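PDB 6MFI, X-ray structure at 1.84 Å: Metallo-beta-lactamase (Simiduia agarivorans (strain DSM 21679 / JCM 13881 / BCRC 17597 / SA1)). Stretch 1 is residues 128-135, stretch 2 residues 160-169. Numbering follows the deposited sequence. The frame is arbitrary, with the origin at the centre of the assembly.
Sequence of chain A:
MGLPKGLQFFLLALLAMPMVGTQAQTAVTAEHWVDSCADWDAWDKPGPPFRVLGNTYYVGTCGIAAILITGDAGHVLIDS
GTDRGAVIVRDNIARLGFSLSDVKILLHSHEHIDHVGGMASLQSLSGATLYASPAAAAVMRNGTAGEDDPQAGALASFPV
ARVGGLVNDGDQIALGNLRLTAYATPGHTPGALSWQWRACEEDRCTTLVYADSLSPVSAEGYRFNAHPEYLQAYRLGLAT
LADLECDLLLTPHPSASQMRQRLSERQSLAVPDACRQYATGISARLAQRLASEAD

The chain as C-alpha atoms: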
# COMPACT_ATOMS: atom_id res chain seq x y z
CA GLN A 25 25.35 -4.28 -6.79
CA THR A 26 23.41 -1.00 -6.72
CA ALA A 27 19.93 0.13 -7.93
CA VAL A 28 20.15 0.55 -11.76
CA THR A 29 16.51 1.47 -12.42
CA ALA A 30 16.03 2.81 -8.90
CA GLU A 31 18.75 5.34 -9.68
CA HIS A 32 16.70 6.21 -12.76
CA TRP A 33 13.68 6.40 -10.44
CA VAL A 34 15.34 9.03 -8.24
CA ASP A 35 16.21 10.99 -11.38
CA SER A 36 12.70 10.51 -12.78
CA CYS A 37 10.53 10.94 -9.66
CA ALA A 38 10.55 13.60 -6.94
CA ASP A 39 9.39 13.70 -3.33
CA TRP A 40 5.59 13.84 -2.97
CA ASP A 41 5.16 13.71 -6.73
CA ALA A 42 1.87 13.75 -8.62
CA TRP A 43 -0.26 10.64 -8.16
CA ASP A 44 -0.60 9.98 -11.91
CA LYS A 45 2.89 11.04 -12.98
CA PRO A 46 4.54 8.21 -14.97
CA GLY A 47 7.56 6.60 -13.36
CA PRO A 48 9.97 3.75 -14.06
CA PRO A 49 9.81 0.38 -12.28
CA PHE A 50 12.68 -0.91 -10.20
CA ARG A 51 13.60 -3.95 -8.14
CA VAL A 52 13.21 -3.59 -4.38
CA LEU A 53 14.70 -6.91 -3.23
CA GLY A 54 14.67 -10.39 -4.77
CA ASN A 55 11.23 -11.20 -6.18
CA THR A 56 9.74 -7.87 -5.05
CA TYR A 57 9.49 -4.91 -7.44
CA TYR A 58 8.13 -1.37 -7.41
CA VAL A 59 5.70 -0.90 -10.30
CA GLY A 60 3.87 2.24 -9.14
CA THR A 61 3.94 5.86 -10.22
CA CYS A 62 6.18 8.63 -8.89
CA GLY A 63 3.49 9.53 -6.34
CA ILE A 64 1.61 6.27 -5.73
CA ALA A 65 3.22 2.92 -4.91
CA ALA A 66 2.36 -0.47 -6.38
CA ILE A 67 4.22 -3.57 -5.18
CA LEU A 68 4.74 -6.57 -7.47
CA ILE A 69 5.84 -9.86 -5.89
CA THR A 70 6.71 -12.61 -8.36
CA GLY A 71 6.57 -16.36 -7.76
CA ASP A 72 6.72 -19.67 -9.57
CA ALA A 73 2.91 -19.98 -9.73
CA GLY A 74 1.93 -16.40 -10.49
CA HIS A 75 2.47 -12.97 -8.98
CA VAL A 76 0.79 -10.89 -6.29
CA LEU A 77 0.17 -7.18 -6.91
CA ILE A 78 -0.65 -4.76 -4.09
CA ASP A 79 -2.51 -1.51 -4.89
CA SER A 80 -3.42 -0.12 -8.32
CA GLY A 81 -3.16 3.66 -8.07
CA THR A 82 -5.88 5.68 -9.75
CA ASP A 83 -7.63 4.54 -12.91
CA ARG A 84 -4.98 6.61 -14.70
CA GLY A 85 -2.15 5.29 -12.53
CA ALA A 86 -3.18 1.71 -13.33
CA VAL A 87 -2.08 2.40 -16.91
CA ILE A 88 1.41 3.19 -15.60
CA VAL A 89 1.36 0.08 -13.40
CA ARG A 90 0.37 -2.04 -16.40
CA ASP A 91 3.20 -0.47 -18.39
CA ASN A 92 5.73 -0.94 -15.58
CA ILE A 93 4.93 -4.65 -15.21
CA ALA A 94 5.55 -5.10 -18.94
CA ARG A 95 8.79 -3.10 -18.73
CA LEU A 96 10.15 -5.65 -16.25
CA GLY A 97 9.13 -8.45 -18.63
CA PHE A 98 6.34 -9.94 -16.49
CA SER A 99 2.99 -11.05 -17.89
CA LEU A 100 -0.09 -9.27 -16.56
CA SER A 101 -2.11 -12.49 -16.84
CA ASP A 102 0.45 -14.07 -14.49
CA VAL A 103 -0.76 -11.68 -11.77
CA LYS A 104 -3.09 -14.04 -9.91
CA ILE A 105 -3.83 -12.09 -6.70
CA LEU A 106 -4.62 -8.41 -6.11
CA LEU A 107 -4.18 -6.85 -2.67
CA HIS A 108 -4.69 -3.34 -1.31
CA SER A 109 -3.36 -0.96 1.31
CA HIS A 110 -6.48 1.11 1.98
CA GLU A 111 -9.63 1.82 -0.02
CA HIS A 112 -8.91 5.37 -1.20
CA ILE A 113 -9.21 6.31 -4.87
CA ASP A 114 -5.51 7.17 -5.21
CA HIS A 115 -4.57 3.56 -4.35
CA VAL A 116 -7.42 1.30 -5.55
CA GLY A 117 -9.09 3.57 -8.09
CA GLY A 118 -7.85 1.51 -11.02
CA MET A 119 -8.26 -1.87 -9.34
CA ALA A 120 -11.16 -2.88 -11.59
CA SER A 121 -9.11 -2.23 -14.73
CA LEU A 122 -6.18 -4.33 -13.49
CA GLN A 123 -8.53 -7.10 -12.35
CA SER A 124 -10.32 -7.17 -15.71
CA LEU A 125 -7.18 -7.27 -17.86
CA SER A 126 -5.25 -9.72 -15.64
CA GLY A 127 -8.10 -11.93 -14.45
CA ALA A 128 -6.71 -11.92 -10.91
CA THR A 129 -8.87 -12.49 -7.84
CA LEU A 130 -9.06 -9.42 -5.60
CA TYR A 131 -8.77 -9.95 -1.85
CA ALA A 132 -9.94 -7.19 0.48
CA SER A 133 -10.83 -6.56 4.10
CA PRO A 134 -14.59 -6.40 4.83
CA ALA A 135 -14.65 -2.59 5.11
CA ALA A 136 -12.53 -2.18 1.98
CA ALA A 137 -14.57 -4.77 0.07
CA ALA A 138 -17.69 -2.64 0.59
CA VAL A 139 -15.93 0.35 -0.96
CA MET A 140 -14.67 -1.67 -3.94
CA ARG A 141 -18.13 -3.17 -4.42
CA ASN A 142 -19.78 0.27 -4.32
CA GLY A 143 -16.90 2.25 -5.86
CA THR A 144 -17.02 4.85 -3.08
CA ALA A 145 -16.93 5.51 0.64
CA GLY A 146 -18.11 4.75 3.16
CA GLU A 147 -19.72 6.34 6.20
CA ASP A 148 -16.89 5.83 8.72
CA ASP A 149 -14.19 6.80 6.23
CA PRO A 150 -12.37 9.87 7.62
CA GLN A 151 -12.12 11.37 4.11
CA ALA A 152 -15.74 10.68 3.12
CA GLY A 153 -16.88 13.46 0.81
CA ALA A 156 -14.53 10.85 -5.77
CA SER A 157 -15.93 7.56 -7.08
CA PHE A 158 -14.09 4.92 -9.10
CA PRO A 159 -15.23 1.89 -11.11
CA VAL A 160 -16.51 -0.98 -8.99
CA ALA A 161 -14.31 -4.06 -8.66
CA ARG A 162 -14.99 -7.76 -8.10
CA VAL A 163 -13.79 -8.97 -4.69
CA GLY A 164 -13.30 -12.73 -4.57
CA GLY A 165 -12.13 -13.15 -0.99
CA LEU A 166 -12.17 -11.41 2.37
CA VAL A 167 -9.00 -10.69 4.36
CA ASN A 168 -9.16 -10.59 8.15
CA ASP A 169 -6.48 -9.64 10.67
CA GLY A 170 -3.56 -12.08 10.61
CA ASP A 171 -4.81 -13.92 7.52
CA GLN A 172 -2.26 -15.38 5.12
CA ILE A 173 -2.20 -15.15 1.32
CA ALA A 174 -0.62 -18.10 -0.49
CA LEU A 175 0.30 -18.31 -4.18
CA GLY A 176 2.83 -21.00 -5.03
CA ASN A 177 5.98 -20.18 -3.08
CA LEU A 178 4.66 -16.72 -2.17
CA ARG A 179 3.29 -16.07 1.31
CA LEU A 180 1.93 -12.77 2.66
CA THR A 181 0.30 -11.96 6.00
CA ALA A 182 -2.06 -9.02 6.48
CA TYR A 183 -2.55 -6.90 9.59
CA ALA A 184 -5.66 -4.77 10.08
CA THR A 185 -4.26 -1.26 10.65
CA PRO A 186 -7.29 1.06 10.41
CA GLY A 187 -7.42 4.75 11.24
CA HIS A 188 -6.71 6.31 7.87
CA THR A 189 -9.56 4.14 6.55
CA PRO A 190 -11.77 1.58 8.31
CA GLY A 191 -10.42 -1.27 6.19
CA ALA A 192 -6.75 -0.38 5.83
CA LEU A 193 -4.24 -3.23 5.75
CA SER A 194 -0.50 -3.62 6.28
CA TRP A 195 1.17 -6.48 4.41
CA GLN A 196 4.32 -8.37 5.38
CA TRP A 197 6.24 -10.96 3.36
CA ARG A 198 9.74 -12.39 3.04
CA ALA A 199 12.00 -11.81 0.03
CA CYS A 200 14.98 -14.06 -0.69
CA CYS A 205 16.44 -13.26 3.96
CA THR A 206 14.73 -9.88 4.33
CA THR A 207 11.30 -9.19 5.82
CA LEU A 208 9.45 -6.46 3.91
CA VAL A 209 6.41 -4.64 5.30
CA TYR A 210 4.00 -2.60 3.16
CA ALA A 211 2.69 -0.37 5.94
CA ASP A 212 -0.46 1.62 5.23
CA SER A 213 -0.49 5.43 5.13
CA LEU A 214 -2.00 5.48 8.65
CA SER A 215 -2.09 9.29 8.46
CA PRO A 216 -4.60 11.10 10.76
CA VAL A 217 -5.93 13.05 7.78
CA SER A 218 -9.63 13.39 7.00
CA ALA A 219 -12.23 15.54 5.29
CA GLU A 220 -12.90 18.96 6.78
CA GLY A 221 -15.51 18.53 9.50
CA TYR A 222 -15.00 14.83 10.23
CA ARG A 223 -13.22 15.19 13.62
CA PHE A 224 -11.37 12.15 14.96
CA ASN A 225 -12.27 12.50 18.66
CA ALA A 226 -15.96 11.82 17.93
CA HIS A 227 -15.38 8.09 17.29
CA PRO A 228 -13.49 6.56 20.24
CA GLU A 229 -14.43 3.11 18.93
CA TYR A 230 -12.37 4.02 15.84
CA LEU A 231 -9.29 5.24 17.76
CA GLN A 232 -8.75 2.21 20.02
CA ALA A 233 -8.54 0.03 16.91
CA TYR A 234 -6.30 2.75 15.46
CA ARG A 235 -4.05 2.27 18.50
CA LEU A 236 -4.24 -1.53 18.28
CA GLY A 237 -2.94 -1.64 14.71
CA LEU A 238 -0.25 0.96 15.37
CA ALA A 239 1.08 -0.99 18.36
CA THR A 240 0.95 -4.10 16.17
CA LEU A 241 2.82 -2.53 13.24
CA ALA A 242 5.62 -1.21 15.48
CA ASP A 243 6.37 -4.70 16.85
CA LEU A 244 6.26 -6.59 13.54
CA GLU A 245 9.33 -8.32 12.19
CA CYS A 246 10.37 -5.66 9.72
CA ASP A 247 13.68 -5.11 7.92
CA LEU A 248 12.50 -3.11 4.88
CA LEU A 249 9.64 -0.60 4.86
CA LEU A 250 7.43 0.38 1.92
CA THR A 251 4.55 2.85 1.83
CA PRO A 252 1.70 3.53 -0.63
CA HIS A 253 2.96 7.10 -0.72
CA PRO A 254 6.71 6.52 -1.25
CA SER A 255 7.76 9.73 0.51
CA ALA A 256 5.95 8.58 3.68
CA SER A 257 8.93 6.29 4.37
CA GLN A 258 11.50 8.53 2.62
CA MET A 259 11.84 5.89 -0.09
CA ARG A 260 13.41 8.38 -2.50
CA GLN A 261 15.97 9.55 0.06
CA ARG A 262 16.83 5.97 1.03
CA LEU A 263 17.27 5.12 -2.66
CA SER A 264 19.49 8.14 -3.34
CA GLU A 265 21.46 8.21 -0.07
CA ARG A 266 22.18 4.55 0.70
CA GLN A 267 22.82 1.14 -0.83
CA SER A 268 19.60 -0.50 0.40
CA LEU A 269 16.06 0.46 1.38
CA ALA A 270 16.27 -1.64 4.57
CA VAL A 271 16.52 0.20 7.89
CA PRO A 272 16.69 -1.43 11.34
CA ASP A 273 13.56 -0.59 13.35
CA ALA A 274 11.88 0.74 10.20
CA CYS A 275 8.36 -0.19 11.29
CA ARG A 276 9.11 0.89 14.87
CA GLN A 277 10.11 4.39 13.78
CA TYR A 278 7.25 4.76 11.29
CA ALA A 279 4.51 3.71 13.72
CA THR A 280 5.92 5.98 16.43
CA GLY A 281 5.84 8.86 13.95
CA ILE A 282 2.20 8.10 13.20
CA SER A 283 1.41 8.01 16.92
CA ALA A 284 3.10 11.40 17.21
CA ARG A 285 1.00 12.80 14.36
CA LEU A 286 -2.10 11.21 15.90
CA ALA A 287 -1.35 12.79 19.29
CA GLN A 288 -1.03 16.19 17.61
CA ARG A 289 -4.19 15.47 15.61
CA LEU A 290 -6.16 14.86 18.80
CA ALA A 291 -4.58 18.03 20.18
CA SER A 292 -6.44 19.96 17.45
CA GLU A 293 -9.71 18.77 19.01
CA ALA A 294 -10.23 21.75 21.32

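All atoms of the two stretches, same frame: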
# COMPACT_ATOMS: atom_id res chain seq x y z
N ALA A 128 -7.07 -11.56 -12.27
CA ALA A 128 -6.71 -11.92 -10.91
C ALA A 128 -7.93 -11.84 -9.99
O ALA A 128 -8.91 -11.15 -10.27
CB ALA A 128 -5.60 -11.00 -10.38
N THR A 129 -7.85 -12.57 -8.88
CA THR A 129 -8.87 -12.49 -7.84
C THR A 129 -8.43 -11.44 -6.82
O THR A 129 -7.29 -11.45 -6.37
CB THR A 129 -9.09 -13.84 -7.16
OG1 THR A 129 -9.15 -13.66 -5.74
CG2 THR A 129 -7.98 -14.80 -7.50
N LEU A 130 -9.35 -10.54 -6.48
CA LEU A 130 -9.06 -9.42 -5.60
C LEU A 130 -9.48 -9.76 -4.18
O LEU A 130 -10.65 -10.05 -3.93
CB LEU A 130 -9.77 -8.16 -6.10
CG LEU A 130 -9.81 -6.94 -5.18
CD1 LEU A 130 -8.41 -6.45 -4.86
CD2 LEU A 130 -10.62 -5.84 -5.85
N TYR A 131 -8.52 -9.72 -3.26
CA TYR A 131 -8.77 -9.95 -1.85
C TYR A 131 -8.80 -8.61 -1.12
O TYR A 131 -7.97 -7.74 -1.36
CB TYR A 131 -7.70 -10.85 -1.23
CG TYR A 131 -7.73 -12.28 -1.72
CD1 TYR A 131 -7.11 -12.64 -2.91
CD2 TYR A 131 -8.37 -13.27 -1.00
CE1 TYR A 131 -7.13 -13.95 -3.36
CE2 TYR A 131 -8.40 -14.58 -1.44
CZ TYR A 131 -7.78 -14.91 -2.63
OH TYR A 131 -7.80 -16.21 -3.08
N ALA A 132 -9.77 -8.46 -0.21
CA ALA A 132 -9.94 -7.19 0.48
C ALA A 132 -10.55 -7.43 1.85
O ALA A 132 -11.30 -8.38 2.06
CB ALA A 132 -10.83 -6.23 -0.33
N SER A 133 -10.21 -6.54 2.79
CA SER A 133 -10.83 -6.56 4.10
C SER A 133 -12.32 -6.24 3.96
O SER A 133 -12.75 -5.65 2.96
CB SER A 133 -10.15 -5.55 5.03
OG SER A 133 -10.27 -4.24 4.52
N PRO A 134 -13.14 -6.65 4.94
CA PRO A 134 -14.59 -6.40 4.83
C PRO A 134 -14.96 -4.94 4.60
O PRO A 134 -15.82 -4.66 3.76
CB PRO A 134 -15.12 -6.91 6.18
CG PRO A 134 -14.16 -7.97 6.57
CD PRO A 134 -12.81 -7.50 6.10
N ALA A 135 -14.33 -4.00 5.31
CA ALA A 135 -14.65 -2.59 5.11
C ALA A 135 -14.18 -2.11 3.75
O ALA A 135 -14.87 -1.32 3.09
CB ALA A 135 -14.03 -1.75 6.23
N VAL A 160 -16.37 0.09 -9.97
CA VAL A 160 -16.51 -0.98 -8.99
C VAL A 160 -15.68 -2.19 -9.42
O VAL A 160 -15.50 -2.46 -10.61
CB VAL A 160 -17.99 -1.36 -8.80
CG1 VAL A 160 -18.82 -0.11 -8.52
CG2 VAL A 160 -18.53 -2.09 -10.02
N ALA A 161 -15.16 -2.91 -8.43
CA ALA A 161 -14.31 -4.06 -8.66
C ALA A 161 -14.96 -5.31 -8.08
O ALA A 161 -15.87 -5.24 -7.25
CB ALA A 161 -12.92 -3.86 -8.05
N ARG A 162 -14.48 -6.47 -8.53
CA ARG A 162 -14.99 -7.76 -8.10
C ARG A 162 -14.07 -8.34 -7.04
O ARG A 162 -12.93 -8.72 -7.34
CB ARG A 162 -15.12 -8.71 -9.29
CG ARG A 162 -16.03 -8.21 -10.40
CD ARG A 162 -15.83 -9.00 -11.68
NE ARG A 162 -16.22 -10.40 -11.52
CZ ARG A 162 -15.99 -11.35 -12.42
NH1 ARG A 162 -15.38 -11.05 -13.56
NH2 ARG A 162 -16.38 -12.59 -12.20
N VAL A 163 -14.55 -8.41 -5.80
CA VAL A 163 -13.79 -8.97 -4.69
C VAL A 163 -14.13 -10.45 -4.57
O VAL A 163 -15.30 -10.82 -4.46
CB VAL A 163 -14.10 -8.22 -3.39
CG1 VAL A 163 -13.40 -8.89 -2.21
CG2 VAL A 163 -13.68 -6.76 -3.50
N GLY A 164 -13.10 -11.29 -4.60
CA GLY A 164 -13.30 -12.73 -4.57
C GLY A 164 -13.05 -13.36 -3.22
O GLY A 164 -13.41 -14.52 -3.00
N GLY A 165 -12.43 -12.62 -2.30
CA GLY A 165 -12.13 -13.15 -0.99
C GLY A 165 -11.97 -12.04 0.02
O GLY A 165 -11.59 -10.92 -0.32
N LEU A 166 -12.27 -12.36 1.28
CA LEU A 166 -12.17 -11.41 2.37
C LEU A 166 -10.92 -11.68 3.20
O LEU A 166 -10.58 -12.84 3.47
CB LEU A 166 -13.42 -11.46 3.26
CG LEU A 166 -14.51 -10.43 2.96
CD1 LEU A 166 -14.99 -10.54 1.52
CD2 LEU A 166 -15.68 -10.59 3.93
N VAL A 167 -10.25 -10.61 3.60
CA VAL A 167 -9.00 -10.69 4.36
C VAL A 167 -9.25 -10.15 5.76
O VAL A 167 -9.62 -8.98 5.92
CB VAL A 167 -7.87 -9.92 3.67
CG1 VAL A 167 -6.62 -9.93 4.53
CG2 VAL A 167 -7.58 -10.52 2.31
N ASN A 168 -9.04 -10.99 6.76
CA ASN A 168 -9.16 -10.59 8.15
C ASN A 168 -7.77 -10.37 8.75
O ASN A 168 -6.74 -10.58 8.09
CB ASN A 168 -9.94 -11.64 8.94
CG ASN A 168 -11.34 -11.86 8.40
OD1 ASN A 168 -12.28 -11.17 8.78
ND2 ASN A 168 -11.47 -12.81 7.48
N ASP A 169 -7.74 -9.93 10.00
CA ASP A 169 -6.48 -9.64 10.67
C ASP A 169 -5.69 -10.93 10.89
O ASP A 169 -6.21 -11.91 11.43
CB ASP A 169 -6.73 -8.94 12.00
CG ASP A 169 -5.44 -8.57 12.71
OD1 ASP A 169 -4.55 -7.98 12.07
OD2 ASP A 169 -5.32 -8.86 13.92
O HOH W 1 -11.79 -11.00 -7.43

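Residues 129-132 form a strand that runs parallel to the strand of the second stretch that ends at Leu166, with 39° between their directions. The contact buries 538 Å² in all, counting both sides. Three backbone hydrogen bonds carry most of the polar load, and small apolar patches fill in around them.

Ala128 is buried but makes no contact with the second stretch. Thr129 touches it only lightly: its OG1 lies 4.4 Å from Gly164 CA. Gly164 has no side chain, and a CB there would point toward this strand and sit tightly against Thr129 OG1.

Leu130 is where the pairing begins. Its O accepts a hydrogen bond from Gly164 N at 2.8 Å. The same O receives a CA-H...O contact from Val163 CA at 3.4 Å. Leu130 N faces the second stretch as well, but it lies 4.1 Å from Arg162 O, and a water bridges the gap. The water accepts from Leu130 N at 2.7 Å and donates to Arg162 O at 2.6 Å. The leucine side chain is t at chi1 and p at chi2. In this form its CD2 reaches Ala161 CB at 3.7 Å and Val163 CG2 at 4.0 Å. The side chain is buried, and the single methyl CD2 meets both residues; a long apolar side chain suits this place. Arg162 contributes mainly its backbone, because the end of its side chain leads away.

Tyr131 pairs with Gly165. Its CA makes a CA-H...O contact with Gly165 O at 3.4 Å. With chi1 in the m rotamer, the ring comes to lie close to Gly165 CA, at an oblique angle. An ideal CB on Gly165 would fall 2.6 Å from Tyr131 CE2, a clash, so the bare backbone of glycine leaves the space that the ring needs. Val167 packs beside the same side chain, with its CG2 3.6 Å from Tyr131 CB.

Ala132 bonds through both of its backbone polar atoms. Ala132 N donates to Gly165 O at 3.1 Å, and Ala132 O accepts from Val167 N at 2.9 Å. A CA-H...O contact from Leu166 CA to Ala132 O, 3.2 Å long, lies beside the second bond. The methyl group points to the sheet face opposite Tyr131, the face that also carries the Leu166 side chain. It is buried, and Ala132 CB meets Val163 CG1 at 4.1 Å.

Ser133 ends the pairing. Its CA makes a CA-H...O contact with Val167 O at 3.3 Å. Its CA-to-CB bond points away overall, and the hydroxyl caps a backbone N just past the stretch, at the start of the helix. Serine suits this N-cap position because its short side chain can reach back to the free amides of the first turn.

Pro134 opens the helix, where a missing amide hydrogen costs little. Its ring leans on the second stretch: CG lies 4.0 Å from Leu166 CD2, and CD lies 3.5 Å from Val167 O. Ala135 is out of reach.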